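PDB 3QWN: hypothetical nigD-like protein from Bacteroides caccae, which is probably an immunity protein of the NigD-like family, expected to protect its producer against a toxin, though its molecular target is not established. Local coordinates for residues His97-Ile105 against Asn113-Asn121. Numbering follows the deposited sequence.
Sequences HDPVDVVSI and NMILNLKVN
V100 spreads its two methyls over neighbouring leucines: CG1 lies 3.9 Å from L118 CD1, the two side chains pointing the same way, while CG2 approaches CD2 of L116. Just before it, one water extends the ladder past its last direct rung, donating to P99 O and accepting from K119 N (2.9 Å). L147 and H149 of strand 142-150 pack on V100, and its backbone also bonds to Y188, so this end of the hairpin is tied to the five-stranded sheet of the C-terminal beta-sandwich domain. D101 and N117 form a hydrogen-bonded antiparallel pair: D101 N to N117 O is nearly straight (168°) and in the carbonyl plane, and N117 N returns to D101 O at 2.8 Å. The side-chain ND2 of N117 hydrogen-bonds to N159 OD1 on strand 158-167. V102 turns back to the leucine side, its CG2 3.8 Å from L116 CD2. Here strand 101-108 of the hairpin carries a classic beta bulge, V103 and S104 both facing I115. I115 O takes V103 N at 2.8 Å and S104 N only weakly, at 3.5 Å. V103 CB packs against I115 CG2, and the V103 CG2 methyl meets N117 CB at a slant. S104 O restores the ladder by accepting I115 N. I105 swings CG1 away from its backbone N (chi1 -173°) and lies alongside the selenomethionine M114, I105 CD1 3.8 Å from M114 CE; F185 touches both.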
loop_
_atom_site.group_PDB
_atom_site.type_symbol
_atom_site.label_atom_id
_atom_site.label_comp_id
_atom_site.label_asym_id
_atom_site.label_seq_id
_atom_site.Cartn_x
_atom_site.Cartn_y
_atom_site.Cartn_z
ATOM N N HIS A 97 -11.662 -8.054 10.742
ATOM C CA HIS A 97 -11.526 -8.504 9.354
ATOM C C HIS A 97 -12.776 -8.223 8.531
ATOM O O HIS A 97 -13.322 -9.128 7.905
ATOM C CB HIS A 97 -11.188 -10.005 9.302
ATOM C CG HIS A 97 -10.013 -10.408 10.139
ATOM N ND1 HIS A 97 -8.748 -9.874 9.914
ATOM C CD2 HIS A 97 -9.949 -11.269 11.188
ATOM C CE1 HIS A 97 -7.965 -10.413 10.840
ATOM N NE2 HIS A 97 -8.635 -11.283 11.608
ATOM N N ASP A 98 -13.225 -6.972 8.525
ATOM C CA ASP A 98 -14.381 -6.563 7.723
ATOM C C ASP A 98 -14.044 -6.775 6.218
ATOM O O ASP A 98 -12.898 -6.563 5.820
ATOM C CB ASP A 98 -14.799 -5.120 8.049
ATOM C CG ASP A 98 -15.434 -4.994 9.414
ATOM O OD1 ASP A 98 -16.288 -5.829 9.741
ATOM O OD2 ASP A 98 -15.096 -4.032 10.142
ATOM N N PRO A 99 -14.983 -7.352 5.422
ATOM C CA PRO A 99 -14.636 -7.764 4.052
ATOM C C PRO A 99 -14.242 -6.651 3.116
ATOM O O PRO A 99 -14.696 -5.515 3.236
ATOM C CB PRO A 99 -15.919 -8.435 3.546
ATOM C CG PRO A 99 -16.585 -8.898 4.776
ATOM C CD PRO A 99 -16.358 -7.782 5.752
ATOM N N VAL A 100 -13.362 -7.013 2.178
ATOM C CA VAL A 100 -12.843 -6.183 1.095
ATOM C C VAL A 100 -12.692 -7.084 -0.129
ATOM O O VAL A 100 -12.671 -8.318 -0.000
ATOM C CB VAL A 100 -11.487 -5.445 1.415
ATOM C CG1 VAL A 100 -11.541 -4.613 2.688
ATOM C CG2 VAL A 100 -10.283 -6.399 1.416
ATOM N N ASP A 101 -12.534 -6.464 -1.308
ATOM C CA ASP A 101 -12.152 -7.151 -2.528
ATOM C C ASP A 101 -10.762 -6.658 -2.906
ATOM O O ASP A 101 -10.436 -5.492 -2.668
ATOM C CB ASP A 101 -13.153 -6.907 -3.677
ATOM C CG ASP A 101 -14.527 -7.523 -3.491
ATOM O OD1 ASP A 101 -14.637 -8.549 -2.764
ATOM O OD2 ASP A 101 -15.482 -7.004 -4.078
ATOM N N VAL A 102 -9.932 -7.535 -3.454
ATOM C CA VAL A 102 -8.629 -7.115 -3.953
ATOM C C VAL A 102 -8.826 -6.831 -5.456
ATOM O O VAL A 102 -9.252 -7.721 -6.188
ATOM C CB VAL A 102 -7.491 -8.117 -3.664
ATOM C CG1 VAL A 102 -6.208 -7.715 -4.403
ATOM C CG2 VAL A 102 -7.247 -8.253 -2.156
ATOM N N VAL A 103 -8.589 -5.582 -5.892
ATOM C CA VAL A 103 -8.702 -5.187 -7.307
ATOM C C VAL A 103 -7.400 -5.558 -8.040
ATOM O O VAL A 103 -7.446 -6.114 -9.117
ATOM C CB VAL A 103 -9.005 -3.661 -7.422
ATOM C CG1 VAL A 103 -8.995 -3.204 -8.880
ATOM C CG2 VAL A 103 -10.336 -3.335 -6.764
ATOM N N SER A 104 -6.248 -5.192 -7.461
ATOM C CA SER A 104 -4.918 -5.411 -8.000
ATOM C C SER A 104 -3.934 -5.504 -6.828
ATOM O O SER A 104 -4.151 -4.863 -5.815
ATOM C CB SER A 104 -4.563 -4.294 -8.972
ATOM O OG SER A 104 -3.301 -4.443 -9.605
ATOM N N ILE A 105 -2.938 -6.380 -6.915
ATOM C CA ILE A 105 -1.942 -6.606 -5.851
ATOM C C ILE A 105 -0.604 -6.966 -6.523
ATOM O O ILE A 105 -0.588 -7.719 -7.504
ATOM C CB ILE A 105 -2.429 -7.708 -4.848
ATOM C CG1 ILE A 105 -1.469 -7.818 -3.618
ATOM C CG2 ILE A 105 -2.744 -9.077 -5.543
ATOM C CD1 ILE A 105 -2.063 -8.539 -2.433
ATOM N N ASN A 113 2.095 -3.676 -2.778
ATOM C CA ASN A 113 1.044 -2.709 -3.114
ATOM C C ASN A 113 -0.267 -3.383 -3.450
ATOM O O ASN A 113 -0.281 -4.482 -3.979
ATOM C CB ASN A 113 1.460 -1.803 -4.275
ATOM C CG ASN A 113 2.882 -1.375 -4.159
ATOM O OD1 ASN A 113 3.200 -0.531 -3.376
ATOM N ND2 ASN A 113 3.788 -2.083 -4.788
HETATM N N MSE A 114 -1.356 -2.739 -3.095
HETATM C CA MSE A 114 -2.663 -3.272 -3.380
HETATM C C MSE A 114 -3.682 -2.185 -3.439
HETATM O O MSE A 114 -3.592 -1.180 -2.717
HETATM C CB MSE A 114 -3.117 -4.384 -2.393
HETATM C CG MSE A 114 -3.477 -3.921 -0.986
HETATM SE SE MSE A 114 -3.597 -5.479 0.246
HETATM C CE MSE A 114 -1.694 -5.905 0.319
ATOM N N ILE A 115 -4.656 -2.421 -4.333
ATOM C CA ILE A 115 -5.851 -1.621 -4.530
ATOM C C ILE A 115 -6.995 -2.485 -4.030
ATOM O O ILE A 115 -7.189 -3.608 -4.511
ATOM C CB ILE A 115 -6.040 -1.176 -5.989
ATOM C CG1 ILE A 115 -4.810 -0.400 -6.503
ATOM C CG2 ILE A 115 -7.325 -0.373 -6.114
ATOM C CD1 ILE A 115 -4.864 -0.051 -8.019
ATOM N N LEU A 116 -7.723 -1.980 -3.039
ATOM C CA LEU A 116 -8.864 -2.689 -2.482
ATOM C C LEU A 116 -10.154 -2.028 -2.885
ATOM O O LEU A 116 -10.180 -0.828 -3.143
ATOM C CB LEU A 116 -8.785 -2.740 -0.940
ATOM C CG LEU A 116 -7.501 -3.267 -0.290
ATOM C CD1 LEU A 116 -7.593 -3.156 1.220
ATOM C CD2 LEU A 116 -7.204 -4.723 -0.713
ATOM N N ASN A 117 -11.229 -2.804 -2.936
ATOM C CA ASN A 117 -12.562 -2.253 -3.119
ATOM C C ASN A 117 -13.332 -2.535 -1.847
ATOM O O ASN A 117 -13.363 -3.672 -1.351
ATOM C CB ASN A 117 -13.318 -2.745 -4.364
ATOM C CG ASN A 117 -14.568 -1.921 -4.575
ATOM O OD1 ASN A 117 -14.510 -0.731 -4.946
ATOM N ND2 ASN A 117 -15.713 -2.484 -4.190
ATOM N N LEU A 118 -13.910 -1.473 -1.309
ATOM C CA LEU A 118 -14.690 -1.415 -0.080
ATOM C C LEU A 118 -16.090 -0.954 -0.371
ATOM O O LEU A 118 -16.304 -0.191 -1.314
ATOM C CB LEU A 118 -14.039 -0.343 0.838
ATOM C CG LEU A 118 -12.954 -0.744 1.789
ATOM C CD1 LEU A 118 -11.667 -1.076 1.052
ATOM C CD2 LEU A 118 -12.678 0.394 2.711
ATOM N N LYS A 119 -17.012 -1.324 0.488
ATOM C CA LYS A 119 -18.370 -0.823 0.484
ATOM C C LYS A 119 -18.441 -0.011 1.774
ATOM O O LYS A 119 -18.221 -0.543 2.867
ATOM C CB LYS A 119 -19.431 -1.946 0.343
ATOM C CG LYS A 119 -19.679 -2.394 -1.107
ATOM C CD LYS A 119 -20.895 -1.702 -1.748
ATOM C CE LYS A 119 -21.468 -2.439 -2.942
ATOM N NZ LYS A 119 -22.639 -1.713 -3.515
ATOM N N VAL A 120 -18.582 1.319 1.615
ATOM C CA VAL A 120 -18.575 2.298 2.705
ATOM C C VAL A 120 -19.876 3.124 2.728
ATOM O O VAL A 120 -20.784 2.922 1.916
ATOM C CB VAL A 120 -17.338 3.251 2.565
ATOM C CG1 VAL A 120 -16.031 2.471 2.511
ATOM C CG2 VAL A 120 -17.479 4.183 1.348
ATOM N N ASN A 121 -19.957 4.041 3.694
ATOM C CA ASN A 121 -20.997 5.048 3.788
ATOM C C ASN A 121 -20.282 6.364 4.117
ATOM O O ASN A 121 -19.824 7.039 3.198
ATOM C CB ASN A 121 -22.084 4.674 4.771
ATOM C CG ASN A 121 -23.172 5.726 4.893
ATOM O OD1 ASN A 121 -23.314 6.647 4.065
ATOM N ND2 ASN A 121 -23.962 5.625 5.948
HETATM O O HOH W 1 -16.186 -3.212 2.513
#